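Local coordinates for dual specificity protein phosphatase 14 (Homo sapiens, PDB 2WGP), which removes phosphate from tyrosine, serine and threonine residues of proteins, inactivating the MAP kinases ERK, JNK and p38, at residues F65-Q69 / F70-K74; Y137-V140 / K141-P145; R148-V151 / G152-R155. All coordinates share one frame; numbering follows the deposited sequence.

In the fold
All three contacts are local and lie within the dual specificity phosphatase catalytic domain, in series along the chain. Contact 1 comprises a turn and the strand 71-74 it leads into, outermost on one side of the five-stranded mixed sheet within this chain; contact 2 covers the C-terminal turns of helix 133-143 and the two residues after it; contact 3 opens the next helix, 151-165. Contacts 2 and 3 have centres 15 Å apart and touch where Tyr137 meets Trp154 edge-to-face. Contact 1 lies across the chain's centre from both, its centre 26 and 28 Å away. The helical pair approaches the catalytic Cys110, Arg144 and Phe153 coming within about 7 and 8 Å side chain to side chain, whereas contact 1 belongs to the distant sheet edge.

Contact 1 of 3, residues F65-Q69 / F70-K74; sequences FNWPQ and FEYVK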
# COMPACT_ATOMS: atom_id res chain seq x y z
N PHE A 65 31.43 -7.42 19.88
CA PHE A 65 32.33 -8.40 20.47
C PHE A 65 32.85 -7.88 21.80
O PHE A 65 33.17 -8.65 22.68
CB PHE A 65 33.49 -8.76 19.53
CG PHE A 65 34.14 -10.08 19.88
CD1 PHE A 65 33.67 -11.27 19.32
CD2 PHE A 65 35.19 -10.13 20.80
CE1 PHE A 65 34.25 -12.51 19.68
CE2 PHE A 65 35.78 -11.35 21.15
CZ PHE A 65 35.32 -12.54 20.58
N ASN A 66 32.92 -6.56 21.93
CA ASN A 66 33.40 -5.89 23.14
C ASN A 66 34.87 -6.07 23.55
O ASN A 66 35.18 -6.25 24.72
CB ASN A 66 32.49 -6.22 24.34
CG ASN A 66 32.50 -5.12 25.39
OD1 ASN A 66 32.73 -3.94 25.06
ND2 ASN A 66 32.25 -5.48 26.65
N TRP A 67 35.81 -5.98 22.61
CA TRP A 67 37.21 -5.94 23.02
C TRP A 67 37.47 -4.66 23.82
O TRP A 67 36.94 -3.60 23.46
CB TRP A 67 38.13 -5.93 21.82
CG TRP A 67 38.15 -7.16 21.02
CD1 TRP A 67 37.58 -7.34 19.80
CD2 TRP A 67 38.85 -8.37 21.33
NE1 TRP A 67 37.88 -8.60 19.32
CE2 TRP A 67 38.65 -9.26 20.24
CE3 TRP A 67 39.63 -8.80 22.41
CZ2 TRP A 67 39.18 -10.56 20.22
CZ3 TRP A 67 40.17 -10.09 22.39
CH2 TRP A 67 39.93 -10.95 21.30
N PRO A 68 38.27 -4.74 24.90
CA PRO A 68 38.55 -3.52 25.68
C PRO A 68 39.23 -2.41 24.87
O PRO A 68 39.10 -1.24 25.20
CB PRO A 68 39.48 -4.02 26.80
CG PRO A 68 39.27 -5.51 26.86
CD PRO A 68 39.00 -5.90 25.44
N GLN A 69 39.93 -2.79 23.81
CA GLN A 69 40.72 -1.88 22.99
C GLN A 69 39.90 -0.88 22.20
O GLN A 69 40.44 0.10 21.69
CB GLN A 69 41.58 -2.68 22.00
CG GLN A 69 42.73 -3.41 22.66
CD GLN A 69 42.29 -4.62 23.45
OE1 GLN A 69 41.26 -5.21 23.15
NE2 GLN A 69 43.06 -4.97 24.48
N PHE A 70 38.61 -1.15 22.02
CA PHE A 70 37.79 -0.30 21.19
C PHE A 70 36.64 0.24 21.97
O PHE A 70 36.14 -0.40 22.90
CB PHE A 70 37.28 -1.04 19.93
CG PHE A 70 38.32 -1.85 19.25
CD1 PHE A 70 39.37 -1.23 18.57
CD2 PHE A 70 38.27 -3.24 19.30
CE1 PHE A 70 40.37 -2.00 17.93
CE2 PHE A 70 39.26 -4.02 18.67
CZ PHE A 70 40.30 -3.39 17.98
N GLU A 71 36.24 1.44 21.58
CA GLU A 71 34.98 2.02 21.95
C GLU A 71 33.95 1.47 20.99
O GLU A 71 34.23 1.32 19.81
CB GLU A 71 35.10 3.54 21.82
CG GLU A 71 33.87 4.31 22.13
CD GLU A 71 34.04 5.79 21.83
OE1 GLU A 71 33.12 6.55 22.18
OE2 GLU A 71 35.07 6.19 21.25
N TYR A 72 32.76 1.14 21.47
CA TYR A 72 31.71 0.58 20.60
C TYR A 72 30.48 1.47 20.59
O TYR A 72 30.05 1.96 21.66
CB TYR A 72 31.30 -0.82 21.07
CG TYR A 72 32.30 -1.89 20.80
CD1 TYR A 72 33.38 -2.09 21.64
CD2 TYR A 72 32.16 -2.73 19.70
CE1 TYR A 72 34.30 -3.07 21.41
CE2 TYR A 72 33.09 -3.70 19.44
CZ TYR A 72 34.16 -3.87 20.30
OH TYR A 72 35.08 -4.86 20.06
N VAL A 73 29.92 1.66 19.40
CA VAL A 73 28.65 2.37 19.19
C VAL A 73 27.69 1.48 18.39
O VAL A 73 27.98 1.11 17.27
CB VAL A 73 28.85 3.70 18.44
CG1 VAL A 73 27.50 4.42 18.24
CG2 VAL A 73 29.87 4.61 19.18
N LYS A 74 26.56 1.14 18.98
CA LYS A 74 25.56 0.29 18.34
C LYS A 74 24.50 1.18 17.69
O LYS A 74 23.92 2.05 18.35
CB LYS A 74 24.92 -0.59 19.39
CG LYS A 74 23.79 -1.52 18.94
CD LYS A 74 24.37 -2.83 18.40
CE LYS A 74 23.37 -3.95 18.52
NZ LYS A 74 23.96 -5.25 18.14
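The indole of Trp67 has the hydroxyl of Tyr72 at its edge, with Tyr72 OH 3.5 Å from Trp67 CD1, and Phe65 CD2 over one face, displaced toward the rim of the ring. The Phe70 ring carries Gln69 CB squarely above its centre, a CH-pi contact of 4.1 Å from that carbon to the centroid, while Trp67 CD1 lies at its edge in the ring plane. Trp67 O is likewise in the plane of the Tyr72 ring, at its edge, 3.4 Å from Tyr72 CE1. Trp67 and Phe70 run side by side, the five-membered ring of the indole turned 85° from the phenyl plane, and the closest apolar approach of the two side chains is Trp67 CB to Phe70 CD2 at 3.7 Å.

Residues 67-70 form a type I beta turn that feeds strand 71-74, at one border of the phosphatase sheet. Pro68 suits the second position of that turn because its ring already restrains phi to the value required there. Phe70 N closes the turn on Trp67 O at 3.3 Å, along a nearly straight N-H but from above the carbonyl plane. Two residues on, with CG set beside its own backbone N (chi1 -73°), the phenol of Tyr72 reaches back to the loop backbone and OH accepts from Trp67 N at 2.9 Å. A tyrosine serves well here, since its length carries a hydroxyl from the strand to the loop amide. The indole NE1 of Trp67 instead donates to Ser42 O. Phe70, the buried member of the group, packs on Leu47 of helix 44-49 and Ile55 of strand 54-57.

Contact 2 of 3, residues Y137-V140 / K141-P145; sequences YNWV and KARRP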
# COMPACT_ATOMS: atom_id res chain seq x y z
N TYR A 137 29.08 8.83 -3.08
CA TYR A 137 28.86 7.48 -3.62
C TYR A 137 30.05 6.97 -4.41
O TYR A 137 30.57 5.89 -4.13
CB TYR A 137 27.55 7.46 -4.44
CG TYR A 137 27.26 6.15 -5.13
CD1 TYR A 137 26.92 5.00 -4.40
CD2 TYR A 137 27.34 6.06 -6.51
CE1 TYR A 137 26.67 3.78 -5.08
CE2 TYR A 137 27.07 4.88 -7.18
CZ TYR A 137 26.73 3.76 -6.47
OH TYR A 137 26.49 2.60 -7.17
N ASN A 138 30.50 7.75 -5.40
CA ASN A 138 31.64 7.35 -6.24
C ASN A 138 32.90 7.13 -5.41
O ASN A 138 33.64 6.19 -5.67
CB ASN A 138 31.92 8.40 -7.31
CG ASN A 138 30.81 8.51 -8.34
OD1 ASN A 138 30.04 7.59 -8.58
ND2 ASN A 138 30.74 9.67 -8.97
N TRP A 139 33.11 7.97 -4.40
CA TRP A 139 34.23 7.84 -3.45
C TRP A 139 34.23 6.45 -2.77
O TRP A 139 35.20 5.68 -2.86
CB TRP A 139 34.10 8.96 -2.40
CG TRP A 139 35.19 9.14 -1.40
CD1 TRP A 139 35.95 8.18 -0.81
CD2 TRP A 139 35.57 10.37 -0.78
NE1 TRP A 139 36.81 8.73 0.08
CE2 TRP A 139 36.61 10.08 0.11
CE3 TRP A 139 35.16 11.70 -0.94
CZ2 TRP A 139 37.25 11.07 0.87
CZ3 TRP A 139 35.80 12.68 -0.20
CH2 TRP A 139 36.82 12.36 0.70
N VAL A 140 33.13 6.11 -2.12
CA VAL A 140 33.03 4.83 -1.43
C VAL A 140 33.05 3.65 -2.42
O VAL A 140 33.72 2.65 -2.18
CB VAL A 140 31.76 4.74 -0.57
CG1 VAL A 140 31.73 3.39 0.19
CG2 VAL A 140 31.69 5.90 0.43
N LYS A 141 32.34 3.80 -3.52
CA LYS A 141 32.29 2.78 -4.58
C LYS A 141 33.69 2.52 -5.20
O LYS A 141 34.00 1.38 -5.55
CB LYS A 141 31.21 3.19 -5.61
CG LYS A 141 30.89 2.22 -6.74
CD LYS A 141 29.80 1.23 -6.41
CE LYS A 141 29.33 0.54 -7.69
NZ LYS A 141 28.95 -0.86 -7.50
N ALA A 142 34.54 3.54 -5.32
CA ALA A 142 35.90 3.34 -5.80
C ALA A 142 36.70 2.41 -4.89
O ALA A 142 37.52 1.62 -5.37
CB ALA A 142 36.64 4.67 -5.98
N ARG A 143 36.42 2.48 -3.58
CA ARG A 143 37.16 1.68 -2.60
C ARG A 143 36.52 0.34 -2.32
O ARG A 143 37.23 -0.63 -2.05
CB ARG A 143 37.38 2.44 -1.30
CG ARG A 143 38.52 3.47 -1.40
CD ARG A 143 37.94 4.80 -1.30
NE ARG A 143 38.92 5.89 -1.29
CZ ARG A 143 38.91 6.88 -2.16
NH1 ARG A 143 38.02 6.91 -3.15
NH2 ARG A 143 39.82 7.84 -2.05
N ARG A 144 35.19 0.28 -2.35
CA ARG A 144 34.46 -0.96 -2.06
C ARG A 144 33.38 -1.10 -3.13
O ARG A 144 32.27 -0.61 -2.95
CB ARG A 144 33.87 -0.88 -0.63
CG ARG A 144 33.28 -2.20 -0.20
CD ARG A 144 33.24 -2.44 1.26
NE ARG A 144 32.43 -3.63 1.51
CZ ARG A 144 32.90 -4.87 1.50
NH1 ARG A 144 34.19 -5.14 1.31
NH2 ARG A 144 32.06 -5.87 1.67
N PRO A 145 33.72 -1.72 -4.29
CA PRO A 145 32.79 -1.68 -5.42
C PRO A 145 31.47 -2.43 -5.22
O PRO A 145 30.54 -2.22 -5.98
CB PRO A 145 33.58 -2.35 -6.54
CG PRO A 145 34.96 -2.19 -6.20
CD PRO A 145 35.03 -2.25 -4.72
O HOH W 1 26.22 -0.17 -7.12
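Lys141 lies alongside Tyr137, one helical turn earlier, and its backbone N donates to Tyr137 O. Bent at chi2 (89°) and again at chi4, the lysine chain passes CD and CE by the phenol, Lys141 CE 3.5 Å from Tyr137 OH, and brings NZ to a water. That water in turn donates to Tyr137 OH, which also bonds to Glu187. Ala142, a good helix former, bonds through N to Asn138 O, its methyl against the carbonyl oxygens of Asn138 and Trp139. Arg143 curls back, bent at chi2 (113°), to lay one guanidinium face over Trp139 CD1, ring and guanidinium planes 38° apart. Backbone bonds to Trp139 O are long and weak; Arg143 NH1 adds a stronger donor at 3.1 Å. Trp139 NE1 bonds to Ile29 O. Arg144 leaves helical angles, yet its N still reaches Val140 O at 2.8 Å; its extended chain donates to Gly113 O and Ala112 O of the HCxxGxxR P-loop, which holds the nucleophile Cys110, probably keeping that loop in shape. Pro145 O, just beyond the helix, accepts from Lys141 NZ at 2.6 Å, in the carbonyl plane. Positive charge close to the carbonyl end of helix 133-143 would be expected to interact favourably with its dipole.

Contact 3 of 3, residues R148-V151 / G152-R155; sequences RPNV and GFWR
Asn150 and Phe153 meet at the start of helix 151-165, where the amide of the asparagine serves two purposes. Its OD1 accepts from Phe153 N at 3.0 Å, a fairly straight N-H (167°) that arrives from above the carbonyl plane. Its ND2 sits over the centre of the Phe153 ring, 3.4 Å from Phe153 CE1, with amide and ring planes 39° apart, and finds its polar partner outside, in Asp79 OD1. Holding CG between the backbone N and the carbonyl carbon (chi1 75°) is what brings OD1 round to the first turn.

This is the N-cap of the helix, the position at which a short polar side chain stands in for the carbonyl of a missing preceding turn; asparagine can do so and still offer an N-H to another group. The cap's own backbone is used as well: Asn150 N donates to Ser115 OG, joining the helix start to the P-loop, and its carbonyl begins the regular helical series by accepting from Trp154 N at 3.1 Å. A bound phosphate, probably from the crystallisation liquor, lies about 5 Å from the Phe153 side chain. Val151 O accepts from Arg155 N at 3.0 Å. Gly152 CA lies over one face of the Arg155 guanidinium, toward its rim.

On the buried side Pro149 crosses Trp154 obliquely, with Pro149 CB 3.6 Å from Trp154 NE1, and a proline, having no amide hydrogen, leaves no donor to satisfy here. Pro149 O lies near the plane of the indole at its edge, 3.4 Å from Trp154 CD1. Both that carbonyl and Trp154 NE1 bond to the hydroxyl of Tyr184, which ties the helix start to helix 182-188.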
# COMPACT_ATOMS: atom_id res chain seq x y z
N ARG A 148 25.96 -1.04 -2.27
CA ARG A 148 24.62 -1.00 -2.88
C ARG A 148 23.57 -0.68 -1.81
O ARG A 148 22.80 -1.53 -1.39
CB ARG A 148 24.33 -2.35 -3.55
CG ARG A 148 23.15 -2.33 -4.47
CD ARG A 148 23.52 -2.00 -5.86
NE ARG A 148 22.40 -2.11 -6.77
CZ ARG A 148 22.43 -1.81 -8.07
NH1 ARG A 148 23.53 -1.33 -8.61
NH2 ARG A 148 21.34 -2.01 -8.82
N PRO A 149 23.52 0.59 -1.36
CA PRO A 149 22.49 0.98 -0.41
C PRO A 149 21.11 0.65 -0.95
O PRO A 149 20.87 0.69 -2.17
CB PRO A 149 22.67 2.49 -0.32
CG PRO A 149 24.14 2.69 -0.58
CD PRO A 149 24.44 1.70 -1.67
N ASN A 150 20.21 0.25 -0.07
CA ASN A 150 18.90 -0.13 -0.54
C ASN A 150 18.14 1.12 -1.02
O ASN A 150 18.60 2.22 -0.78
CB ASN A 150 18.16 -0.98 0.50
CG ASN A 150 17.63 -0.19 1.66
OD1 ASN A 150 16.93 0.80 1.48
ND2 ASN A 150 17.89 -0.67 2.86
N VAL A 151 17.02 0.97 -1.73
CA VAL A 151 16.39 2.17 -2.34
C VAL A 151 15.82 3.17 -1.32
O VAL A 151 15.81 4.38 -1.60
CB VAL A 151 15.34 1.81 -3.40
CG1 VAL A 151 16.06 1.13 -4.60
CG2 VAL A 151 14.21 0.96 -2.80
N GLY A 152 15.37 2.67 -0.16
CA GLY A 152 14.89 3.56 0.91
C GLY A 152 16.01 4.39 1.51
O GLY A 152 15.86 5.62 1.76
N PHE A 153 17.16 3.75 1.70
CA PHE A 153 18.35 4.45 2.14
C PHE A 153 18.73 5.56 1.14
O PHE A 153 19.13 6.65 1.56
CB PHE A 153 19.53 3.48 2.36
CG PHE A 153 19.35 2.52 3.54
CD1 PHE A 153 20.33 1.56 3.81
CD2 PHE A 153 18.26 2.58 4.40
CE1 PHE A 153 20.23 0.69 4.88
CE2 PHE A 153 18.14 1.69 5.49
CZ PHE A 153 19.13 0.75 5.72
N TRP A 154 18.67 5.27 -0.16
CA TRP A 154 18.84 6.28 -1.20
C TRP A 154 17.88 7.47 -1.06
O TRP A 154 18.34 8.61 -1.12
CB TRP A 154 18.77 5.66 -2.60
CG TRP A 154 20.10 5.17 -3.04
CD1 TRP A 154 20.50 3.88 -3.13
CD2 TRP A 154 21.22 5.97 -3.43
NE1 TRP A 154 21.80 3.81 -3.56
CE2 TRP A 154 22.27 5.08 -3.74
CE3 TRP A 154 21.44 7.35 -3.54
CZ2 TRP A 154 23.53 5.53 -4.17
CZ3 TRP A 154 22.69 7.79 -3.99
CH2 TRP A 154 23.71 6.88 -4.30
N ARG A 155 16.58 7.23 -0.90
CA ARG A 155 15.60 8.31 -0.63
C ARG A 155 16.07 9.18 0.55
O ARG A 155 16.05 10.40 0.48
CB ARG A 155 14.20 7.77 -0.34
CG ARG A 155 13.53 7.13 -1.53
CD ARG A 155 12.03 6.88 -1.28
NE ARG A 155 11.75 5.86 -0.26
CZ ARG A 155 11.67 4.54 -0.46
NH1 ARG A 155 11.87 4.00 -1.66
NH2 ARG A 155 11.40 3.74 0.57